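Purine nucleoside phosphorylase (Grouper iridovirus, PDB 3KHS) probably catalyses the reversible phosphorolysis of purine nucleosides to free base and ribose 1-phosphate, a step of purine nucleoside salvage. Local coordinates at residues Gly25-Ser30 and Val76-Arg81; Leu110-Gly115 and Gly215-Pro220; Phe126-Asp131 and Arg231-Ser236. All blocks are in the same frame, centred on the assembly; numbering follows the deposited sequence.

How the contacts relate
All three contacts are buried and all reach the same mixed sheet of the phosphorylase fold, but their chemistry differs. Contact 1 pairs parallel strands, and its C-terminal ends reach a bound phosphate. Contact 2 sets strand 107-116 against the segment leading into helix 219-227; little backbone meets there, and polar side chains and bound small molecules link the two segments. Contact 3 is an antiparallel strand pair with aliphatic packing and no ligand. Contacts 1 and 2 share the phosphate and touch where Thr111 OG1 meets Gly29 N at 2.8 Å. Contacts 2 and 3 meet at Asn112 and Ser236. Contacts 1 and 3 do not touch, with nearest atoms about 7 Å apart.

Contact 1 of 3, residues Gly25-Ser30 and Val76-Arg81; sequences GIVCGS and VCMKGR. With PO4 (phosphate ion), chain G.
Ile26 and Cys77 lie side by side in a parallel strand pair of the central mixed sheet, 25-28 against 76-79. The strand axes come within 4.5 Å and are 11° apart. Three backbone hydrogen bonds join them: Ile26 N to Val76 O, Met78 N to Ile26 O, and Cys28 N to Met78 O. The middle one is short, at 2.6 Å between Met78 N and Ile26 O.

Apolar contacts lie on both faces. On the face of Ile26, Cys28 and Cys77, the two sulphurs meet tip to tip, with Cys28 SG 3.4 Å from Cys77 SG. This is packing, not a disulphide. Cys77 SG stands anti to its backbone N (chi1 172°), which turns it along the strand toward Cys28. On the other face, Val27 and Met78 touch loosely, and helix 95-102 packs over both.

Polar contacts gather where the strands end. Ser30 grips a phosphate ion, probably from the crystallisation liquor, through both its N and its OG. His83 also bonds this phosphate, consistent with the phosphate site of the family. The Arg81 chain bends at chi2 and chi3 and crosses Val27 at about a right angle. Its NE forms a salt bridge with Glu221. Val27 CG1 sits 3.2 Å above one guanidinium face, toward the rim. At the edge, Arg81 NH1 donates to phosphate O2 at 3.0 Å.

Contact 2 of 3, residues Leu110-Gly115 and Gly215-Pro220; sequences LTNAAG and GMSTAP. With TRS (2-amino-2-hydroxymethyl-propane-1,3-diol), chain H; PO4 (phosphate ion), chain G.
Asn112 and Thr218 meet at about a right angle, amide against hydroxyl. Asn112 ND2 donates to Thr218 OG1 at 2.8 Å, nearly straight at 166°. The hydroxyl oxygen lies in the amide plane, only 7° out of it. Asn112 CG stands between its backbone N and carbonyl carbon (chi1 65°), and this carries the amide toward Thr218. The other end of the amide is held too, since OD1 bonds Ser236 OG. Gripped at both ends, the amide is fixed in its rotation.

Thr218 OG1 donates to Ser217 OG in a longer bond of 3.3 Å. Ser217 OG in turn donates to phosphate O3 at 2.7 Å. A polar chain thus runs from the strand to the ion, and Ala113 N holds the same phosphate from the strand side. A Tris molecule, also probably from the liquor, bridges the segments: its N donates to Ala113 O, and its O1 accepts from Met216 N. The site is consistent with the substrate pocket of the family.

Strand 107-116 runs between strands 24-28 and 231-241 here. Helix 219-227 starts just after Thr218, and Tyr189 of strand 184-191 touches Asn112 and Ala114.

Contact 3 of 3, residues Phe126-Asp131 and Arg231-Ser236; sequences FMVVRD and RCLAVS
Met127 and Ser236 face each other as an antiparallel hydrogen-bonded pair, and the contact is tight around them. Met127 N donates to Ser236 O at 2.7 Å. Ser236 N returns a bond to Met127 O at 2.8 Å. Val129 N then bonds Ala234 O.

Between these bonds Val128 and Val235 form the non-hydrogen-bonded pair. Their side chains cross obliquely, and Val128 CG2 touches Val235 CG2 at 4.1 Å. On the other side of the strand pair, Val129 packs closer. Val129 CG2 lies 3.9 Å from Ala234 CB.

The two strands, 126-129 and 231-236, belong to the mixed sheet of the phosphorylase fold. Strand 126-129 also pairs with strand 184-191, so it lies between two neighbours. Phe126 and Val235 both pack on Met268 of helix 257-279, while Val128 meets helix 165-178.

Past Val129 the strands part and direct pairing gives way to water. One water accepts from Ala234 N at 2.8 Å. It lies 2.9 Å from Val129 O, to which it can donate, and so links the two strands where they part. The chain turns a corner at Arg130, whose side chain is exposed and points away from strand 231-236. Asp131 OD2 beyond it accepts a hydrogen bond from Ala201 N of a neighbouring subunit.

Contact 1 of 3, residues Gly25-Ser30 and Val76-Arg81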
loop_
_atom_site.group_PDB
_atom_site.type_symbol
_atom_site.label_atom_id
_atom_site.label_comp_id
_atom_site.label_asym_id
_atom_site.label_seq_id
_atom_site.Cartn_x
_atom_site.Cartn_y
_atom_site.Cartn_z
ATOM N N GLY B 25 -29.680 -0.879 -6.257
ATOM C CA GLY B 25 -29.109 -0.755 -4.924
ATOM C C GLY B 25 -28.584 0.641 -4.615
ATOM O O GLY B 25 -28.143 1.372 -5.497
ATOM N N ILE B 26 -28.623 1.019 -3.347
ATOM C CA ILE B 26 -28.141 2.332 -2.936
ATOM C C ILE B 26 -27.249 2.178 -1.704
ATOM O O ILE B 26 -27.586 1.429 -0.792
ATOM C CB ILE B 26 -29.301 3.296 -2.525
ATOM C CG1 ILE B 26 -30.386 3.328 -3.599
ATOM C CG2 ILE B 26 -28.743 4.716 -2.269
ATOM C CD1 ILE B 26 -31.650 4.027 -3.145
ATOM N N VAL B 27 -26.123 2.892 -1.686
ATOM C CA VAL B 27 -25.199 2.874 -0.550
ATOM C C VAL B 27 -25.150 4.321 -0.073
ATOM O O VAL B 27 -24.732 5.198 -0.831
ATOM C CB VAL B 27 -23.755 2.483 -0.971
ATOM C CG1 VAL B 27 -22.863 2.316 0.277
ATOM C CG2 VAL B 27 -23.761 1.218 -1.769
ATOM N N CYS B 28 -25.582 4.581 1.159
ATOM C CA CYS B 28 -25.543 5.937 1.697
ATOM C C CYS B 28 -24.220 6.240 2.396
ATOM O O CYS B 28 -23.813 5.539 3.337
ATOM C CB CYS B 28 -26.664 6.155 2.710
ATOM S SG CYS B 28 -28.275 5.852 2.031
ATOM N N GLY B 29 -23.563 7.304 1.953
ATOM C CA GLY B 29 -22.308 7.685 2.561
ATOM C C GLY B 29 -22.498 8.420 3.867
ATOM O O GLY B 29 -23.589 8.390 4.447
ATOM N N SER B 30 -21.445 9.098 4.324
ATOM C CA SER B 30 -21.528 9.827 5.587
ATOM C C SER B 30 -22.533 10.980 5.604
ATOM O O SER B 30 -22.453 11.889 4.780
ATOM C CB SER B 30 -20.150 10.351 5.986
ATOM O OG SER B 30 -19.294 9.269 6.247
ATOM N N VAL B 76 -32.861 -1.721 -2.693
ATOM C CA VAL B 76 -32.283 -2.156 -1.428
ATOM C C VAL B 76 -31.327 -0.995 -1.128
ATOM O O VAL B 76 -30.536 -0.604 -1.984
ATOM C CB VAL B 76 -31.498 -3.505 -1.524
ATOM C CG1 VAL B 76 -30.492 -3.459 -2.603
ATOM C CG2 VAL B 76 -30.797 -3.774 -0.203
ATOM N N CYS B 77 -31.430 -0.426 0.069
ATOM C CA CYS B 77 -30.597 0.703 0.445
ATOM C C CYS B 77 -29.770 0.450 1.693
ATOM O O CYS B 77 -30.306 0.067 2.730
ATOM C CB CYS B 77 -31.464 1.932 0.679
ATOM S SG CYS B 77 -30.594 3.395 1.390
ATOM N N MET B 78 -28.460 0.663 1.574
ATOM C CA MET B 78 -27.525 0.515 2.679
ATOM C C MET B 78 -27.459 1.843 3.420
ATOM O O MET B 78 -27.062 2.852 2.846
ATOM C CB MET B 78 -26.121 0.174 2.153
ATOM C CG MET B 78 -25.843 -1.347 1.889
ATOM S SD MET B 78 -24.177 -1.732 1.323
ATOM C CE MET B 78 -23.232 -1.733 2.830
ATOM N N LYS B 79 -27.882 1.856 4.680
ATOM C CA LYS B 79 -27.795 3.058 5.497
ATOM C C LYS B 79 -26.527 2.871 6.331
ATOM O O LYS B 79 -26.585 2.424 7.469
ATOM C CB LYS B 79 -29.025 3.205 6.403
ATOM C CG LYS B 79 -30.223 3.847 5.699
ATOM C CD LYS B 79 -31.346 4.193 6.647
ATOM C CE LYS B 79 -31.054 5.452 7.448
ATOM N NZ LYS B 79 -32.309 6.002 8.088
ATOM N N GLY B 80 -25.380 3.188 5.732
ATOM C CA GLY B 80 -24.112 3.036 6.413
ATOM C C GLY B 80 -23.320 2.027 5.617
ATOM O O GLY B 80 -23.900 1.093 5.073
ATOM N N ARG B 81 -22.006 2.210 5.525
ATOM C CA ARG B 81 -21.175 1.277 4.775
ATOM C C ARG B 81 -19.983 0.853 5.638
ATOM O O ARG B 81 -19.915 1.217 6.792
ATOM C CB ARG B 81 -20.698 1.921 3.475
ATOM C CG ARG B 81 -19.957 3.275 3.651
ATOM C CD ARG B 81 -18.795 3.383 2.670
ATOM N NE ARG B 81 -19.276 3.357 1.289
ATOM C CZ ARG B 81 -19.868 4.380 0.688
ATOM N NH1 ARG B 81 -20.055 5.540 1.343
ATOM N NH2 ARG B 81 -20.285 4.243 -0.565
HETATM P P PO4 G . -17.956 8.010 3.308
HETATM O O1 PO4 G . -19.101 8.838 2.846
HETATM O O2 PO4 G . -18.428 6.622 3.610
HETATM O O3 PO4 G . -16.914 7.940 2.243
HETATM O O4 PO4 G . -17.375 8.623 4.533
#

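Contact 2 of 3, residues Leu110-Gly115 and Gly215-Pro220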
loop_
_atom_site.group_PDB
_atom_site.type_symbol
_atom_site.label_atom_id
_atom_site.label_comp_id
_atom_site.label_asym_id
_atom_site.label_seq_id
_atom_site.Cartn_x
_atom_site.Cartn_y
_atom_site.Cartn_z
ATOM N N LEU B 110 -23.995 4.790 -5.480
ATOM C CA LEU B 110 -23.194 5.043 -4.280
ATOM C C LEU B 110 -23.037 6.538 -4.008
ATOM O O LEU B 110 -22.932 7.338 -4.928
ATOM C CB LEU B 110 -21.773 4.485 -4.442
ATOM C CG LEU B 110 -21.273 3.116 -4.952
ATOM C CD1 LEU B 110 -21.276 2.104 -3.859
ATOM C CD2 LEU B 110 -22.073 2.669 -6.148
ATOM N N THR B 111 -23.010 6.905 -2.741
ATOM C CA THR B 111 -22.807 8.285 -2.345
ATOM C C THR B 111 -21.732 8.286 -1.257
ATOM O O THR B 111 -21.507 7.257 -0.596
ATOM C CB THR B 111 -24.079 8.904 -1.755
ATOM O OG1 THR B 111 -24.443 8.200 -0.560
ATOM C CG2 THR B 111 -25.210 8.870 -2.769
ATOM N N ASN B 112 -21.053 9.422 -1.092
ATOM C CA ASN B 112 -20.043 9.554 -0.046
ATOM C C ASN B 112 -19.780 11.026 0.179
ATOM O O ASN B 112 -20.224 11.874 -0.596
ATOM C CB ASN B 112 -18.744 8.849 -0.426
ATOM C CG ASN B 112 -18.053 9.467 -1.637
ATOM O OD1 ASN B 112 -17.872 10.681 -1.711
ATOM N ND2 ASN B 112 -17.629 8.628 -2.572
ATOM N N ALA B 113 -19.082 11.321 1.264
ATOM C CA ALA B 113 -18.699 12.679 1.606
ATOM C C ALA B 113 -17.201 12.665 1.308
ATOM O O ALA B 113 -16.505 11.720 1.692
ATOM C CB ALA B 113 -18.950 12.944 3.089
ATOM N N ALA B 114 -16.713 13.672 0.590
ATOM C CA ALA B 114 -15.301 13.721 0.252
ATOM C C ALA B 114 -14.714 15.131 0.328
ATOM O O ALA B 114 -15.445 16.102 0.425
ATOM C CB ALA B 114 -15.098 13.153 -1.111
ATOM N N GLY B 115 -13.387 15.204 0.316
ATOM C CA GLY B 115 -12.696 16.475 0.350
ATOM C C GLY B 115 -12.362 16.881 -1.069
ATOM O O GLY B 115 -11.803 16.080 -1.828
ATOM N N GLY B 215 -11.403 10.602 -0.736
ATOM C CA GLY B 215 -12.218 10.032 0.320
ATOM C C GLY B 215 -11.695 8.653 0.726
ATOM O O GLY B 215 -10.737 8.158 0.151
ATOM N N MET B 216 -12.329 7.999 1.687
ATOM C CA MET B 216 -11.815 6.715 2.125
ATOM C C MET B 216 -12.736 5.522 1.850
ATOM O O MET B 216 -12.735 4.538 2.615
ATOM C CB MET B 216 -11.467 6.802 3.614
ATOM C CG MET B 216 -10.522 7.979 3.969
ATOM S SD MET B 216 -10.644 8.438 5.714
ATOM C CE MET B 216 -9.572 9.874 5.799
ATOM N N SER B 217 -13.481 5.589 0.743
ATOM C CA SER B 217 -14.409 4.509 0.397
ATOM C C SER B 217 -14.749 4.455 -1.070
ATOM O O SER B 217 -13.981 4.889 -1.921
ATOM C CB SER B 217 -15.724 4.677 1.145
ATOM O OG SER B 217 -16.438 5.787 0.639
ATOM N N THR B 218 -15.915 3.876 -1.353
ATOM C CA THR B 218 -16.457 3.789 -2.714
ATOM C C THR B 218 -15.709 3.018 -3.788
ATOM O O THR B 218 -16.285 2.166 -4.438
ATOM C CB THR B 218 -16.704 5.213 -3.239
ATOM O OG1 THR B 218 -17.653 5.856 -2.378
ATOM C CG2 THR B 218 -17.231 5.208 -4.690
ATOM N N ALA B 219 -14.430 3.326 -3.992
ATOM C CA ALA B 219 -13.654 2.667 -5.039
ATOM C C ALA B 219 -13.604 1.150 -4.932
ATOM O O ALA B 219 -13.815 0.462 -5.929
ATOM C CB ALA B 219 -12.213 3.230 -5.079
ATOM N N PRO B 220 -13.273 0.600 -3.736
ATOM C CA PRO B 220 -13.236 -0.851 -3.663
ATOM C C PRO B 220 -14.626 -1.441 -3.872
ATOM O O PRO B 220 -14.743 -2.539 -4.386
ATOM C CB PRO B 220 -12.662 -1.137 -2.257
ATOM C CG PRO B 220 -13.099 0.024 -1.494
ATOM C CD PRO B 220 -12.825 1.172 -2.460
HETATM C C TRS H . -14.339 10.367 4.714
HETATM C C1 TRS H . -14.234 8.825 4.655
HETATM C C2 TRS H . -13.232 10.948 3.810
HETATM C C3 TRS H . -14.140 10.807 6.171
HETATM N N TRS H . -15.664 10.839 4.258
HETATM O O1 TRS H . -14.430 8.363 3.303
HETATM O O2 TRS H . -13.302 12.363 3.831
HETATM O O3 TRS H . -14.270 12.231 6.262
HETATM P P PO4 G . -17.956 8.010 3.308
HETATM O O1 PO4 G . -19.101 8.838 2.846
HETATM O O2 PO4 G . -18.428 6.622 3.610
HETATM O O3 PO4 G . -16.914 7.940 2.243
HETATM O O4 PO4 G . -17.375 8.623 4.533
#

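Contact 3 of 3, residues Phe126-Asp131 and Arg231-Ser236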
loop_
_atom_site.group_PDB
_atom_site.type_symbol
_atom_site.label_atom_id
_atom_site.label_comp_id
_atom_site.label_asym_id
_atom_site.label_seq_id
_atom_site.Cartn_x
_atom_site.Cartn_y
_atom_site.Cartn_z
ATOM N N PHE B 126 -21.568 18.829 -5.506
ATOM C CA PHE B 126 -21.684 17.406 -5.776
ATOM C C PHE B 126 -20.677 17.077 -6.867
ATOM O O PHE B 126 -20.509 17.846 -7.808
ATOM C CB PHE B 126 -23.075 17.066 -6.316
ATOM C CG PHE B 126 -24.173 17.056 -5.279
ATOM C CD1 PHE B 126 -25.506 17.028 -5.674
ATOM C CD2 PHE B 126 -23.888 17.051 -3.932
ATOM C CE1 PHE B 126 -26.532 16.994 -4.738
ATOM C CE2 PHE B 126 -24.919 17.016 -2.988
ATOM C CZ PHE B 126 -26.238 16.988 -3.398
ATOM N N MET B 127 -19.997 15.947 -6.750
ATOM C CA MET B 127 -19.079 15.542 -7.803
ATOM C C MET B 127 -19.485 14.156 -8.253
ATOM O O MET B 127 -19.323 13.182 -7.522
ATOM C CB MET B 127 -17.614 15.484 -7.358
ATOM C CG MET B 127 -16.732 15.069 -8.531
ATOM S SD MET B 127 -15.069 14.586 -8.185
ATOM C CE MET B 127 -15.300 12.860 -7.799
ATOM N N VAL B 128 -20.035 14.088 -9.454
ATOM C CA VAL B 128 -20.435 12.833 -10.043
ATOM C C VAL B 128 -19.103 12.188 -10.412
ATOM O O VAL B 128 -18.236 12.853 -10.997
ATOM C CB VAL B 128 -21.299 13.101 -11.300
ATOM C CG1 VAL B 128 -21.349 11.881 -12.170
ATOM C CG2 VAL B 128 -22.699 13.521 -10.878
ATOM N N VAL B 129 -18.937 10.907 -10.087
ATOM C CA VAL B 129 -17.669 10.235 -10.348
ATOM C C VAL B 129 -17.519 9.626 -11.722
ATOM O O VAL B 129 -18.306 8.775 -12.124
ATOM C CB VAL B 129 -17.384 9.135 -9.281
ATOM C CG1 VAL B 129 -16.020 8.524 -9.516
ATOM C CG2 VAL B 129 -17.456 9.739 -7.902
ATOM N N ARG B 130 -16.485 10.052 -12.438
ATOM C CA ARG B 130 -16.257 9.541 -13.779
ATOM C C ARG B 130 -15.174 8.487 -13.780
ATOM O O ARG B 130 -15.081 7.680 -14.691
ATOM C CB ARG B 130 -15.870 10.677 -14.744
ATOM C CG ARG B 130 -14.418 11.103 -14.654
ATOM C CD ARG B 130 -13.993 12.078 -15.773
ATOM N NE ARG B 130 -12.606 11.800 -16.167
ATOM C CZ ARG B 130 -11.573 12.576 -15.867
ATOM N NH1 ARG B 130 -11.760 13.693 -15.182
ATOM N NH2 ARG B 130 -10.349 12.215 -16.215
ATOM N N ASP B 131 -14.341 8.492 -12.751
ATOM C CA ASP B 131 -13.260 7.519 -12.669
ATOM C C ASP B 131 -12.658 7.569 -11.272
ATOM O O ASP B 131 -12.946 8.491 -10.516
ATOM C CB ASP B 131 -12.191 7.843 -13.716
ATOM C CG ASP B 131 -11.314 6.653 -14.022
ATOM O OD1 ASP B 131 -11.760 5.554 -13.686
ATOM O OD2 ASP B 131 -10.217 6.778 -14.609
ATOM N N ARG B 231 -23.924 -2.276 -12.755
ATOM C CA ARG B 231 -23.564 -0.969 -13.280
ATOM C C ARG B 231 -23.488 0.002 -12.111
ATOM O O ARG B 231 -24.329 -0.029 -11.208
ATOM C CB ARG B 231 -24.602 -0.525 -14.315
ATOM C CG ARG B 231 -24.661 -1.435 -15.525
ATOM C CD ARG B 231 -25.898 -1.160 -16.341
ATOM N NE ARG B 231 -25.817 0.096 -17.078
ATOM C CZ ARG B 231 -26.882 0.767 -17.498
ATOM N NH1 ARG B 231 -28.103 0.298 -17.248
ATOM N NH2 ARG B 231 -26.738 1.903 -18.166
ATOM N N CYS B 232 -22.480 0.866 -12.135
ATOM C CA CYS B 232 -22.278 1.821 -11.044
ATOM C C CYS B 232 -22.364 3.304 -11.339
ATOM O O CYS B 232 -21.950 3.783 -12.391
ATOM C CB CYS B 232 -20.921 1.578 -10.405
ATOM S SG CYS B 232 -20.662 -0.114 -9.932
ATOM N N LEU B 233 -22.898 4.018 -10.362
ATOM C CA LEU B 233 -22.993 5.459 -10.393
ATOM C C LEU B 233 -22.587 5.868 -8.980
ATOM O O LEU B 233 -23.058 5.293 -7.999
ATOM C CB LEU B 233 -24.399 5.913 -10.671
ATOM C CG LEU B 233 -24.633 7.364 -10.265
ATOM C CD1 LEU B 233 -23.735 8.275 -11.122
ATOM C CD2 LEU B 233 -26.129 7.719 -10.389
ATOM N N ALA B 234 -21.685 6.834 -8.877
ATOM C CA ALA B 234 -21.255 7.308 -7.569
ATOM C C ALA B 234 -21.249 8.827 -7.571
ATOM O O ALA B 234 -20.773 9.444 -8.520
ATOM C CB ALA B 234 -19.877 6.772 -7.258
ATOM N N VAL B 235 -21.797 9.420 -6.517
ATOM C CA VAL B 235 -21.847 10.871 -6.377
ATOM C C VAL B 235 -21.223 11.286 -5.029
ATOM O O VAL B 235 -21.682 10.850 -3.973
ATOM C CB VAL B 235 -23.324 11.385 -6.416
ATOM C CG1 VAL B 235 -23.370 12.900 -6.137
ATOM C CG2 VAL B 235 -23.959 11.098 -7.783
ATOM N N SER B 236 -20.193 12.125 -5.065
ATOM C CA SER B 236 -19.558 12.603 -3.838
ATOM C C SER B 236 -20.115 13.972 -3.437
ATOM O O SER B 236 -20.292 14.857 -4.264
ATOM C CB SER B 236 -18.031 12.769 -4.015
ATOM O OG SER B 236 -17.330 11.554 -4.168
HETATM O O HOH W 1 -20.835 7.589 -11.480
#